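Local structure of sphingomyelinase-c (1ZWX) at residues F11-H16 / V49-E54; H151-D156 / R165-E170; S215-F220 / Y249-N254; G222-W227 / N264-T269; D228-S233 / A242-L247. The protein belongs to the endonuclease/exonuclease/phosphatase family and adopts its DNase I-like fold, built round two mixed beta-sheets. All coordinates share one frame; numbering follows the deposited sequence.

Interaction 1: residues F11-H16 / V49-E54; sequences FKITSH and VVILNE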
# COMPACT_ATOMS: atom_id res chain seq x y z
N PHE A 11 11.92 -8.71 -11.46
CA PHE A 11 10.70 -8.69 -10.65
C PHE A 11 10.31 -7.26 -10.38
O PHE A 11 11.16 -6.43 -10.05
CB PHE A 11 10.89 -9.39 -9.32
CG PHE A 11 9.63 -9.96 -8.75
CD1 PHE A 11 9.08 -11.14 -9.28
CD2 PHE A 11 8.96 -9.33 -7.67
CE1 PHE A 11 7.92 -11.69 -8.75
CE2 PHE A 11 7.81 -9.88 -7.13
CZ PHE A 11 7.26 -11.05 -7.67
N LYS A 12 9.01 -7.00 -10.53
CA LYS A 12 8.48 -5.65 -10.49
C LYS A 12 7.16 -5.63 -9.70
O LYS A 12 6.25 -6.43 -9.96
CB LYS A 12 8.27 -5.18 -11.91
CG LYS A 12 7.82 -3.76 -12.06
CD LYS A 12 8.08 -3.33 -13.47
CE LYS A 12 6.94 -2.53 -13.99
NZ LYS A 12 6.92 -2.54 -15.50
N ILE A 13 7.08 -4.71 -8.73
CA ILE A 13 5.92 -4.57 -7.84
C ILE A 13 5.51 -3.11 -7.90
O ILE A 13 6.37 -2.22 -7.85
CB ILE A 13 6.27 -4.91 -6.37
CG1 ILE A 13 6.77 -6.34 -6.26
CG2 ILE A 13 5.05 -4.71 -5.42
CD1 ILE A 13 7.41 -6.64 -4.95
N THR A 14 4.22 -2.84 -8.04
CA THR A 14 3.73 -1.47 -7.95
C THR A 14 2.84 -1.42 -6.71
O THR A 14 2.07 -2.35 -6.45
CB THR A 14 2.97 -1.02 -9.23
OG1 THR A 14 3.90 -0.84 -10.29
CG2 THR A 14 2.25 0.32 -9.03
N SER A 15 3.01 -0.38 -5.90
CA SER A 15 2.15 -0.20 -4.73
C SER A 15 1.43 1.14 -4.90
O SER A 15 2.04 2.15 -5.25
CB SER A 15 2.99 -0.22 -3.44
OG SER A 15 2.15 -0.07 -2.30
N HIS A 16 0.11 1.13 -4.70
CA HIS A 16 -0.67 2.34 -4.77
C HIS A 16 -1.72 2.37 -3.70
O HIS A 16 -2.61 1.49 -3.61
CB HIS A 16 -1.33 2.52 -6.14
CG HIS A 16 -1.71 3.94 -6.42
ND1 HIS A 16 -2.58 4.29 -7.43
CD2 HIS A 16 -1.32 5.10 -5.83
CE1 HIS A 16 -2.69 5.61 -7.46
NE2 HIS A 16 -1.95 6.12 -6.50
N VAL A 49 3.34 -8.09 -9.42
CA VAL A 49 2.51 -8.05 -8.22
C VAL A 49 2.09 -6.58 -8.03
O VAL A 49 2.86 -5.64 -8.34
CB VAL A 49 3.28 -8.58 -6.94
CG1 VAL A 49 2.50 -8.28 -5.66
CG2 VAL A 49 3.54 -10.10 -7.03
N VAL A 50 0.86 -6.37 -7.57
CA VAL A 50 0.38 -5.01 -7.26
C VAL A 50 -0.13 -5.02 -5.84
O VAL A 50 -0.89 -5.93 -5.44
CB VAL A 50 -0.77 -4.53 -8.20
CG1 VAL A 50 -1.39 -3.19 -7.65
CG2 VAL A 50 -0.26 -4.28 -9.62
N ILE A 51 0.29 -4.03 -5.06
CA ILE A 51 -0.17 -3.89 -3.65
C ILE A 51 -1.12 -2.71 -3.62
O ILE A 51 -0.79 -1.66 -4.11
CB ILE A 51 1.02 -3.59 -2.69
CG1 ILE A 51 1.99 -4.79 -2.66
CG2 ILE A 51 0.47 -3.21 -1.26
CD1 ILE A 51 3.32 -4.48 -1.87
N LEU A 52 -2.32 -2.92 -3.07
CA LEU A 52 -3.28 -1.81 -2.94
C LEU A 52 -3.46 -1.42 -1.48
O LEU A 52 -3.43 -2.28 -0.62
CB LEU A 52 -4.64 -2.24 -3.49
CG LEU A 52 -4.63 -2.70 -4.94
CD1 LEU A 52 -6.04 -3.18 -5.28
CD2 LEU A 52 -4.20 -1.56 -5.88
N ASN A 53 -3.66 -0.13 -1.23
CA ASN A 53 -3.95 0.41 0.13
C ASN A 53 -5.18 1.31 -0.00
O ASN A 53 -5.45 1.86 -1.07
CB ASN A 53 -2.82 1.34 0.63
CG ASN A 53 -1.53 0.62 1.01
OD1 ASN A 53 -0.50 1.29 1.19
ND2 ASN A 53 -1.54 -0.71 1.10
N GLU A 54 -5.89 1.50 1.11
CA GLU A 54 -7.11 2.34 1.17
C GLU A 54 -8.21 1.93 0.18
O GLU A 54 -9.00 2.77 -0.32
CB GLU A 54 -6.76 3.82 1.05
CG GLU A 54 -6.05 4.32 2.30
CD GLU A 54 -5.75 5.84 2.30
OE1 GLU A 54 -6.35 6.61 1.51
OE2 GLU A 54 -4.85 6.24 3.08
O HOH W 1 1.28 2.39 -1.13
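This is parallel strand pairing deep in one of the two mixed sheets, between strands 12-16 and 49-54, whose axes approach to 4.7 Å at 13° from parallel. The register sets Ile13 beside Val49, Thr14 beside Val50, Ser15 beside Ile51 and His16 beside Leu52. Thr14 N donates to Val49 O at 3.1 Å, Ile51 N to Thr14 O at 2.8 Å, and His16 N to Ile51 O at 3.0 Å, the last two nearly along the C=O axes. Asn53 N reaches His16 O less directly, standing 33° out of the carbonyl plane, and the bond from Val49 N to Lys12 O is weak. The two strands are the ends of a beta-alpha-beta crossover through helix 31-39. Ile13, Ser15, Val49 and Ile51 share a face on which Ile147 of strand 143-151 touches both Val49 and Ile51. From just before the paired strand, Phe11, with CG anti to its backbone N, reaches CZ obliquely to Val49 CG2 at 3.9 Å, and Ile13 CG2 crosses to Ile51 CD1 at 4.0 Å. Ser15 OG lies 3.7 Å from Ile51 CG2, and a water 2.9 Å from Ser15 OG also bonds to Asn53 OD1; that oxygen also accepts from Asp195 N. Thr14, Val50, Leu52 and His16 take the other face, where the His16 ring meets Tyr43 nearly at right angles and NE2 bonds to His291 O.

Interaction 2: residues H151-D156 / R165-E170; sequences HTQADD and RAIRAE. Unlike the reference sequence in segment 151-156: Gln153 (reference Pro).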
# COMPACT_ATOMS: atom_id res chain seq x y z
N HIS A 151 -0.46 -1.14 5.38
CA HIS A 151 -0.79 0.27 5.47
C HIS A 151 -0.88 0.51 6.98
O HIS A 151 -1.77 0.00 7.65
CB HIS A 151 -2.13 0.59 4.77
CG HIS A 151 -2.58 2.02 4.92
ND1 HIS A 151 -3.88 2.43 4.68
CD2 HIS A 151 -1.91 3.14 5.29
CE1 HIS A 151 -3.98 3.74 4.88
NE2 HIS A 151 -2.79 4.19 5.25
N THR A 152 0.09 1.26 7.50
CA THR A 152 0.24 1.43 8.96
C THR A 152 -0.48 2.71 9.46
O THR A 152 -0.98 3.52 8.69
CB THR A 152 1.75 1.50 9.37
OG1 THR A 152 2.37 2.53 8.63
CG2 THR A 152 2.47 0.17 9.07
N GLN A 153 -0.54 2.83 10.78
CA GLN A 153 -1.10 3.99 11.49
C GLN A 153 -0.66 5.34 10.93
O GLN A 153 0.54 5.59 10.76
CB GLN A 153 -0.65 3.88 12.97
CG GLN A 153 -1.09 5.11 13.83
CD GLN A 153 -2.59 5.09 14.15
OE1 GLN A 153 -3.16 4.05 14.50
NE2 GLN A 153 -3.23 6.25 14.03
N ALA A 154 -1.63 6.25 10.71
CA ALA A 154 -1.34 7.60 10.25
C ALA A 154 -1.13 8.54 11.46
O ALA A 154 -1.58 8.24 12.56
CB ALA A 154 -2.50 8.13 9.41
N ASP A 155 -0.46 9.67 11.21
CA ASP A 155 -0.57 10.83 12.13
C ASP A 155 -2.06 11.27 12.12
O ASP A 155 -2.70 11.25 11.04
CB ASP A 155 0.39 11.96 11.69
CG ASP A 155 1.85 11.66 12.05
OD1 ASP A 155 2.14 10.61 12.65
OD2 ASP A 155 2.73 12.50 11.76
N ASP A 156 -2.60 11.61 13.31
CA ASP A 156 -4.03 11.97 13.54
C ASP A 156 -3.95 13.27 14.33
O ASP A 156 -3.15 13.35 15.27
CB ASP A 156 -4.72 10.91 14.40
CG ASP A 156 -6.29 11.05 14.49
OD1 ASP A 156 -6.84 11.98 15.15
OD2 ASP A 156 -6.99 10.17 13.93
N ARG A 165 3.89 7.56 16.36
CA ARG A 165 5.19 6.89 16.17
C ARG A 165 5.34 5.55 16.93
O ARG A 165 5.84 4.52 16.38
CB ARG A 165 6.34 7.88 16.46
CG ARG A 165 7.75 7.25 16.45
CD ARG A 165 8.82 8.35 16.42
NE ARG A 165 10.17 7.77 16.28
CZ ARG A 165 11.30 8.48 16.24
NH1 ARG A 165 11.26 9.82 16.33
NH2 ARG A 165 12.47 7.86 16.11
N ALA A 166 4.93 5.53 18.19
CA ALA A 166 4.96 4.31 18.98
C ALA A 166 4.07 3.23 18.37
O ALA A 166 4.45 2.05 18.31
CB ALA A 166 4.52 4.57 20.42
N ILE A 167 2.85 3.61 17.97
CA ILE A 167 1.94 2.64 17.36
C ILE A 167 2.58 2.05 16.08
O ILE A 167 2.61 0.83 15.93
CB ILE A 167 0.54 3.27 17.03
CG1 ILE A 167 -0.20 3.66 18.32
CG2 ILE A 167 -0.34 2.28 16.26
CD1 ILE A 167 -1.32 4.70 18.07
N ARG A 168 3.11 2.89 15.20
CA ARG A 168 3.76 2.42 13.95
C ARG A 168 4.94 1.51 14.25
O ARG A 168 5.16 0.53 13.57
CB ARG A 168 4.25 3.56 13.11
CG ARG A 168 3.16 4.26 12.33
CD ARG A 168 3.74 5.20 11.34
NE ARG A 168 4.30 6.43 11.91
CZ ARG A 168 3.61 7.55 12.13
NH1 ARG A 168 2.31 7.64 11.81
NH2 ARG A 168 4.26 8.59 12.67
N ALA A 169 5.69 1.83 15.31
CA ALA A 169 6.82 1.01 15.72
C ALA A 169 6.35 -0.36 16.19
O ALA A 169 7.00 -1.37 15.85
CB ALA A 169 7.68 1.76 16.80
N GLU A 170 5.20 -0.43 16.88
CA GLU A 170 4.66 -1.69 17.34
C GLU A 170 4.16 -2.48 16.13
O GLU A 170 4.35 -3.71 16.03
CB GLU A 170 3.53 -1.49 18.35
CG GLU A 170 3.07 -2.72 19.10
CD GLU A 170 2.10 -3.62 18.27
OE1 GLU A 170 1.97 -4.81 18.58
OE2 GLU A 170 1.47 -3.12 17.32
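The irregular chain leaving strand 143-151 passes alongside helix 161-182, closest in backbone at Gln153 and Arg168, whose CA atoms are 5.7 Å apart. It is the loop between a sheet strand of the DNase I-like fold and the helix that follows, held to that helix by an arginine. CG and CD of Arg168 run along the Gln153 carbonyl, and a bend at chi3 (-74°) then turns the guanidinium edge to the loop. NH1 donates to Gln153 O at 2.9 Å with an N-H...O angle of 165°; the oxygen lies in the guanidinium plane, but the nitrogen stands above the carbonyl plane. NH1 and NH2 then grip Asp155 end-on, both at the single oxygen OD1. NH2 meets its syn lone pair at 2.9 Å, whereas NH1, at 3.1 Å, comes from above the carboxylate, the two planes being turned 47° apart. Ser164 OG is a further partner of OD1. Gln153, with CG anti to the backbone N and the chain bent at chi2, packs CB on Ile167 CG2 at 3.7 Å. Its NE2 turns back to a lone pair of Ala154 O at 3.0 Å, and its OE1 accepts from Gly123 N. Because NE of Arg168 also forms a salt bridge with Glu204 of helix 203-212, the guanidinium lies between two carboxylates, which would stabilise its charge and fix its rotation, tying the loop to two helices.

Interaction 3: residues S215-F220 / Y249-N254; sequences SSPANF and YIFVEN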
# COMPACT_ATOMS: atom_id res chain seq x y z
N SER A 215 16.72 -1.95 4.07
CA SER A 215 17.52 -0.78 3.70
C SER A 215 16.81 0.06 2.67
O SER A 215 15.87 -0.41 2.01
CB SER A 215 18.91 -1.17 3.16
OG SER A 215 19.54 -2.02 4.11
N SER A 216 17.27 1.30 2.51
CA SER A 216 16.72 2.19 1.49
C SER A 216 17.03 1.60 0.11
O SER A 216 18.14 1.07 -0.09
CB SER A 216 17.36 3.56 1.59
OG SER A 216 16.97 4.20 2.79
N PRO A 217 16.04 1.61 -0.80
CA PRO A 217 16.34 1.27 -2.21
C PRO A 217 17.56 2.03 -2.76
O PRO A 217 17.87 3.13 -2.29
CB PRO A 217 15.06 1.65 -2.95
CG PRO A 217 13.97 1.40 -1.91
CD PRO A 217 14.60 1.85 -0.59
N ALA A 218 18.24 1.41 -3.73
CA ALA A 218 19.45 1.97 -4.34
C ALA A 218 19.22 3.33 -4.99
O ALA A 218 18.16 3.58 -5.59
CB ALA A 218 20.03 0.98 -5.36
N ASN A 219 20.24 4.19 -4.89
CA ASN A 219 20.19 5.55 -5.44
C ASN A 219 18.84 6.21 -5.17
O ASN A 219 18.17 6.67 -6.10
CB ASN A 219 20.51 5.54 -6.94
N PHE A 220 18.46 6.23 -3.90
CA PHE A 220 17.13 6.68 -3.49
C PHE A 220 16.97 8.18 -3.64
O PHE A 220 17.82 8.93 -3.18
CB PHE A 220 16.84 6.27 -2.05
CG PHE A 220 15.38 6.30 -1.71
CD1 PHE A 220 14.55 5.26 -2.12
CD2 PHE A 220 14.83 7.38 -1.03
CE1 PHE A 220 13.18 5.28 -1.81
CE2 PHE A 220 13.46 7.43 -0.73
CZ PHE A 220 12.64 6.36 -1.12
N TYR A 249 6.50 3.03 0.12
CA TYR A 249 7.77 2.34 -0.13
C TYR A 249 7.54 0.89 -0.51
O TYR A 249 6.56 0.25 -0.08
CB TYR A 249 8.57 2.27 1.16
CG TYR A 249 8.87 3.62 1.82
CD1 TYR A 249 8.06 4.11 2.85
CD2 TYR A 249 9.99 4.37 1.43
CE1 TYR A 249 8.35 5.35 3.48
CE2 TYR A 249 10.29 5.62 2.04
CZ TYR A 249 9.46 6.08 3.06
OH TYR A 249 9.79 7.27 3.66
N ILE A 250 8.50 0.34 -1.25
CA ILE A 250 8.59 -1.11 -1.38
C ILE A 250 10.04 -1.52 -1.08
O ILE A 250 10.93 -1.17 -1.83
CB ILE A 250 8.16 -1.65 -2.78
CG1 ILE A 250 6.79 -1.06 -3.23
CG2 ILE A 250 8.07 -3.17 -2.70
CD1 ILE A 250 6.56 -1.10 -4.74
N PHE A 251 10.21 -2.28 -0.02
CA PHE A 251 11.54 -2.66 0.48
C PHE A 251 11.82 -4.13 0.25
O PHE A 251 10.91 -4.92 0.13
CB PHE A 251 11.60 -2.49 2.01
CG PHE A 251 11.50 -1.06 2.50
CD1 PHE A 251 10.44 -0.68 3.32
CD2 PHE A 251 12.48 -0.11 2.17
CE1 PHE A 251 10.34 0.67 3.83
CE2 PHE A 251 12.40 1.23 2.63
CZ PHE A 251 11.31 1.62 3.48
N VAL A 252 13.10 -4.47 0.28
CA VAL A 252 13.55 -5.85 0.34
C VAL A 252 14.03 -6.13 1.75
O VAL A 252 14.79 -5.32 2.32
CB VAL A 252 14.70 -6.09 -0.68
CG1 VAL A 252 15.28 -7.48 -0.46
CG2 VAL A 252 14.19 -5.92 -2.11
N GLU A 253 13.60 -7.23 2.33
CA GLU A 253 14.02 -7.59 3.67
C GLU A 253 15.49 -8.08 3.70
O GLU A 253 15.90 -8.86 2.84
CB GLU A 253 13.09 -8.61 4.28
CG GLU A 253 12.97 -8.56 5.84
CD GLU A 253 13.86 -9.58 6.56
OE1 GLU A 253 14.52 -10.40 5.89
OE2 GLU A 253 13.86 -9.59 7.81
N ASN A 254 16.25 -7.64 4.72
CA ASN A 254 17.72 -7.82 4.71
C ASN A 254 18.22 -9.20 5.09
O ASN A 254 19.33 -9.57 4.73
CB ASN A 254 18.45 -6.75 5.56
CG ASN A 254 18.57 -5.40 4.84
OD1 ASN A 254 18.49 -5.29 3.61
ND2 ASN A 254 18.76 -4.34 5.62
O HOH W 2 14.83 -2.07 0.01
O HOH W 3 16.94 -4.03 2.09
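The Phe251 ring has Tyr249 CB over one face, 3.5 Å above the plane and offset toward the rim, and a water in plane at its edge. Ser215 O comes to 3.4 Å from Phe251 CD2, while Pro217 CD lies 3.9 Å from CE2 of the same ring. Phe220 CZ approaches the edge of the Tyr249 ring, near its plane and 4.0 Å from CE2, with the two side chains crossing at about a right angle. Tyr246 meets both rings and Tyr200 meets Phe220, so the pair belongs to a larger aromatic cluster; Tyr249 OH bonds to Val198 O. At the other end the contact turns polar. Asn254 ND2 donates to Ser215 OG at 2.9 Å with an N-H...O angle of 158°, the hydroxyl lying close to the amide plane, with OG of Ser215 beside its own backbone N (chi1 -54°). Two waters bridge the backbones of Ser215 and Val252. The one at the Phe251 edge donates to Ser215 O at 2.8 Å and accepts from Val252 N at 3.0 Å. The second accepts from Ser215 N at 2.9 Å and donates to Val252 O and Asn254 OD1. A loop following helix 203-212 is thus laid along strand 248-252, the outermost strand at one side of its sheet in this DNase I-like fold, and bound to it by water-bridged peptides and aromatic packing.

Interaction 4: residues G222-W227 / N264-T269; sequences GQMATW and NKVLHT
Met224 curls against the rim of the His268 imidazole instead of lying over it. Its chi1 of -107° is away from any staggered position, and the chain bends again at chi2 and chi3, so that CG, SD and CE all gather near CE1 and NE2 of the ring. CG lies in the ring plane, 3.5 Å from His268 CE1, and CE closes to 3.6 Å from His268 NE2. The sulfur is likewise at the edge: SD is 4.7 Å from the ring centroid and 74° off the normal. A face of the same imidazole is taken by Val266 CG1, 3.8 Å above the plane and displaced toward the rim, and Tyr292 meets the ring edge-to-face. Val266 also packs on the loop: its CB is 3.9 Å from Met224 CG, and its CG2 branch meets Thr226 CG2 at 3.7 Å with the two side chains crossing at about a right angle. Thr226 holds OG1 in the crowded position between its backbone N and carbonyl carbon, where it bonds to Asp248 OD1 and Leu247 N; this turns the methyl to the valine. No hydrogen bond spans the two segments, and Ala225 O, 4.0 Å from Val266 CG1, is buried with no partner in the model. Packing without hydrogen bonds thus sets the loop on strand 262-266, outermost in its sheet, while the same loop forms a classic beta bulge against the 242-247 segment, in which Thr226 and Trp227 both face Glu245.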
# COMPACT_ATOMS: atom_id res chain seq x y z
N GLY A 222 14.72 10.98 -2.28
CA GLY A 222 13.74 11.41 -1.29
C GLY A 222 13.16 12.79 -1.53
O GLY A 222 12.18 13.15 -0.90
N GLN A 223 13.76 13.56 -2.45
CA GLN A 223 13.25 14.88 -2.83
C GLN A 223 11.88 14.77 -3.49
O GLN A 223 11.10 15.72 -3.54
CB GLN A 223 14.25 15.63 -3.72
N MET A 224 11.56 13.57 -3.97
CA MET A 224 10.21 13.26 -4.38
C MET A 224 9.26 13.31 -3.16
O MET A 224 9.69 13.41 -1.98
CB MET A 224 10.18 11.88 -5.06
CG MET A 224 10.00 11.87 -6.60
SD MET A 224 10.73 13.17 -7.64
CE MET A 224 9.69 14.61 -7.31
N ALA A 225 7.97 13.28 -3.46
CA ALA A 225 6.94 13.20 -2.43
C ALA A 225 5.85 12.33 -3.01
O ALA A 225 5.39 12.56 -4.12
CB ALA A 225 6.39 14.59 -2.09
N THR A 226 5.45 11.31 -2.27
CA THR A 226 4.35 10.45 -2.68
C THR A 226 3.00 11.03 -2.24
O THR A 226 1.96 10.62 -2.74
CB THR A 226 4.51 9.02 -2.13
OG1 THR A 226 4.33 9.01 -0.70
CG2 THR A 226 5.91 8.47 -2.51
N TRP A 227 3.05 11.97 -1.29
CA TRP A 227 1.85 12.65 -0.78
C TRP A 227 2.20 14.13 -0.91
O TRP A 227 2.98 14.66 -0.11
CB TRP A 227 1.55 12.21 0.66
CG TRP A 227 0.22 12.69 1.18
CD1 TRP A 227 -0.99 12.09 1.03
CD2 TRP A 227 -0.00 13.88 1.95
NE1 TRP A 227 -1.98 12.85 1.65
CE2 TRP A 227 -1.39 13.96 2.21
CE3 TRP A 227 0.84 14.91 2.40
CZ2 TRP A 227 -1.97 15.03 2.94
CZ3 TRP A 227 0.26 15.98 3.12
CH2 TRP A 227 -1.12 16.03 3.38
N ASN A 264 13.17 2.16 -6.13
CA ASN A 264 11.79 2.65 -6.09
C ASN A 264 11.73 3.88 -6.97
O ASN A 264 12.66 4.67 -6.97
CB ASN A 264 11.38 3.09 -4.67
CG ASN A 264 10.97 1.94 -3.79
OD1 ASN A 264 10.43 2.15 -2.69
ND2 ASN A 264 11.24 0.71 -4.24
N LYS A 265 10.63 4.05 -7.70
CA LYS A 265 10.36 5.25 -8.46
C LYS A 265 8.91 5.68 -8.18
O LYS A 265 7.99 4.87 -8.28
CB LYS A 265 10.53 5.01 -9.98
CG LYS A 265 10.26 6.28 -10.80
CD LYS A 265 10.88 6.29 -12.18
CE LYS A 265 11.02 7.74 -12.68
N VAL A 266 8.74 6.96 -7.86
CA VAL A 266 7.43 7.56 -7.66
C VAL A 266 6.92 7.98 -9.04
O VAL A 266 7.63 8.66 -9.79
CB VAL A 266 7.52 8.81 -6.74
CG1 VAL A 266 6.12 9.43 -6.53
CG2 VAL A 266 8.15 8.46 -5.42
N LEU A 267 5.70 7.56 -9.37
CA LEU A 267 5.07 7.93 -10.62
C LEU A 267 4.08 9.07 -10.42
O LEU A 267 3.09 8.94 -9.70
CB LEU A 267 4.37 6.71 -11.24
CG LEU A 267 5.21 5.42 -11.23
CD1 LEU A 267 4.32 4.21 -11.55
CD2 LEU A 267 6.42 5.52 -12.20
N HIS A 268 4.37 10.20 -11.08
CA HIS A 268 3.57 11.40 -10.98
C HIS A 268 2.49 11.51 -12.05
O HIS A 268 2.03 12.60 -12.35
CB HIS A 268 4.47 12.63 -11.05
CG HIS A 268 5.47 12.70 -9.95
ND1 HIS A 268 6.75 12.21 -10.07
CD2 HIS A 268 5.38 13.19 -8.68
CE1 HIS A 268 7.40 12.39 -8.94
NE2 HIS A 268 6.59 12.99 -8.08
N THR A 269 2.08 10.37 -12.60
CA THR A 269 1.17 10.40 -13.74
C THR A 269 -0.23 10.90 -13.34
O THR A 269 -0.82 10.44 -12.35
CB THR A 269 1.11 9.04 -14.46
OG1 THR A 269 0.31 9.15 -15.65
CG2 THR A 269 0.59 7.89 -13.55

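Interaction 5: residues D228-S233 / A242-L247; sequences DPTTNS and AAPEYL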
# COMPACT_ATOMS: atom_id res chain seq x y z
N ASP A 228 1.68 14.76 -1.95
CA ASP A 228 2.13 16.10 -2.35
C ASP A 228 1.00 17.11 -2.58
O ASP A 228 0.47 17.20 -3.69
CB ASP A 228 2.99 16.03 -3.61
CG ASP A 228 3.90 17.23 -3.76
OD1 ASP A 228 3.62 18.31 -3.18
OD2 ASP A 228 4.90 17.10 -4.46
N PRO A 229 0.62 17.88 -1.54
CA PRO A 229 -0.38 18.95 -1.77
C PRO A 229 0.05 20.07 -2.75
O PRO A 229 -0.80 20.86 -3.19
CB PRO A 229 -0.61 19.53 -0.36
CG PRO A 229 -0.11 18.47 0.59
CD PRO A 229 1.04 17.82 -0.12
N THR A 230 1.33 20.15 -3.11
CA THR A 230 1.74 21.17 -4.07
C THR A 230 1.47 20.77 -5.52
O THR A 230 1.41 21.64 -6.38
CB THR A 230 3.22 21.68 -3.89
OG1 THR A 230 4.17 20.69 -4.32
CG2 THR A 230 3.50 22.03 -2.47
N THR A 231 1.28 19.47 -5.80
CA THR A 231 1.01 18.98 -7.16
C THR A 231 -0.28 18.17 -7.35
O THR A 231 -0.80 18.06 -8.46
CB THR A 231 2.21 18.13 -7.70
OG1 THR A 231 2.39 16.97 -6.86
CG2 THR A 231 3.51 18.94 -7.72
N ASN A 232 -0.78 17.55 -6.28
CA ASN A 232 -1.91 16.64 -6.39
C ASN A 232 -3.23 17.42 -6.36
O ASN A 232 -3.50 18.10 -5.38
CB ASN A 232 -1.85 15.60 -5.26
CG ASN A 232 -2.82 14.46 -5.44
OD1 ASN A 232 -4.01 14.61 -5.25
ND2 ASN A 232 -2.30 13.29 -5.78
N SER A 233 -4.02 17.31 -7.42
CA SER A 233 -5.27 18.06 -7.53
C SER A 233 -6.25 17.77 -6.36
O SER A 233 -6.94 18.68 -5.88
CB SER A 233 -5.92 17.77 -8.87
OG SER A 233 -6.40 16.44 -8.93
N ALA A 242 -0.62 21.72 3.81
CA ALA A 242 0.26 20.73 4.46
C ALA A 242 1.56 20.51 3.68
O ALA A 242 1.59 20.65 2.46
CB ALA A 242 -0.51 19.41 4.68
N ALA A 243 2.65 20.20 4.39
CA ALA A 243 3.92 19.95 3.73
C ALA A 243 3.90 18.59 2.98
O ALA A 243 3.32 17.61 3.48
CB ALA A 243 5.05 19.97 4.76
N PRO A 244 4.50 18.54 1.77
CA PRO A 244 4.60 17.27 1.04
C PRO A 244 5.34 16.22 1.87
O PRO A 244 6.24 16.58 2.64
CB PRO A 244 5.39 17.64 -0.21
CG PRO A 244 5.19 19.12 -0.38
CD PRO A 244 5.14 19.64 1.02
N GLU A 245 4.95 14.95 1.76
CA GLU A 245 5.62 13.88 2.49
C GLU A 245 5.96 12.72 1.55
O GLU A 245 5.38 12.61 0.47
CB GLU A 245 4.76 13.38 3.67
CG GLU A 245 4.57 14.42 4.82
CD GLU A 245 3.75 13.89 5.99
OE1 GLU A 245 4.15 12.86 6.61
OE2 GLU A 245 2.71 14.51 6.33
N TYR A 246 6.90 11.88 1.98
CA TYR A 246 7.30 10.67 1.24
C TYR A 246 7.00 9.48 2.16
O TYR A 246 7.68 9.28 3.16
CB TYR A 246 8.80 10.73 0.86
CG TYR A 246 9.18 9.72 -0.20
CD1 TYR A 246 9.55 10.15 -1.47
CD2 TYR A 246 9.14 8.36 0.06
CE1 TYR A 246 9.88 9.24 -2.47
CE2 TYR A 246 9.45 7.44 -0.91
CZ TYR A 246 9.84 7.89 -2.18
OH TYR A 246 10.18 6.99 -3.16
N LEU A 247 5.94 8.73 1.85
CA LEU A 247 5.33 7.82 2.81
C LEU A 247 5.15 6.38 2.30
O LEU A 247 4.81 5.47 3.08
CB LEU A 247 3.92 8.34 3.18
CG LEU A 247 3.85 9.71 3.87
CD1 LEU A 247 2.37 10.10 4.07
CD2 LEU A 247 4.60 9.69 5.20
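Asp228 OD1 is gripped twice from within its own segment, by Thr230 OG1 at 2.7 Å and by Thr230 N at 2.9 Å. Both donors stand above the carboxylate plane, and the backbone bond, with an N-H...O angle of 144°, defines an Asx turn. The torsions suit this: CG of Asp228 is anti to its backbone N (chi1 -158°), and Thr230 places OG1 in the crowded position between backbone N and carbonyl carbon (chi1 73°), which brings the hydroxyl round to the same oxygen. The Asp228 carbonyl oxygen is doubly used as well, accepting from Asn232 N at 2.9 Å and more loosely from Thr231 N at 3.2 Å. Across the segments there is packing without hydrogen bonds. Pro244 offers its CG to Asp228 OD1 at 3.3 Å, and Thr230 CG2 touches that same Pro244 CG at 4.0 Å, the two side chains crossing at about a right angle. Pro229 points its ring at the opposing chain, with CG 3.3 Å from Ala242 O and CD 3.8 Å from Pro244 CA. The tight turn thus presents a proline and a threonine methyl to a partly solvent-exposed Ala-Ala-Pro run. Asn232 then N-caps helix 233-238, its OD1 making weak bonds to Met234 N and Leu235 N, so the contact brings together the chain entering that short helix and the chain leaving it, just ahead of strand 248-252.

Overall arrangement
Interaction 1 is the core element, backbone pairing near the centre of the chain; interactions 3 and 4 are also buried but lie at sheet borders, where loops cover outermost strands with side-chain packing, plus bridging waters in interaction 3. Interaction 2 is partly buried and ionic, whereas interaction 5 is a surface contact of prolines and a self-contained turn. Interactions 1 and 4 share a sheet. Ile250 of interaction 3 touches Ile13 in interaction 1 from the other sheet and bonds through its N to Asn264 OD1 in interaction 4. His151 joins interaction 2 to Asn53 and Glu54. Interactions 4 and 5, centres 10 Å apart, are joined by the Trp227-Glu245 backbone bond.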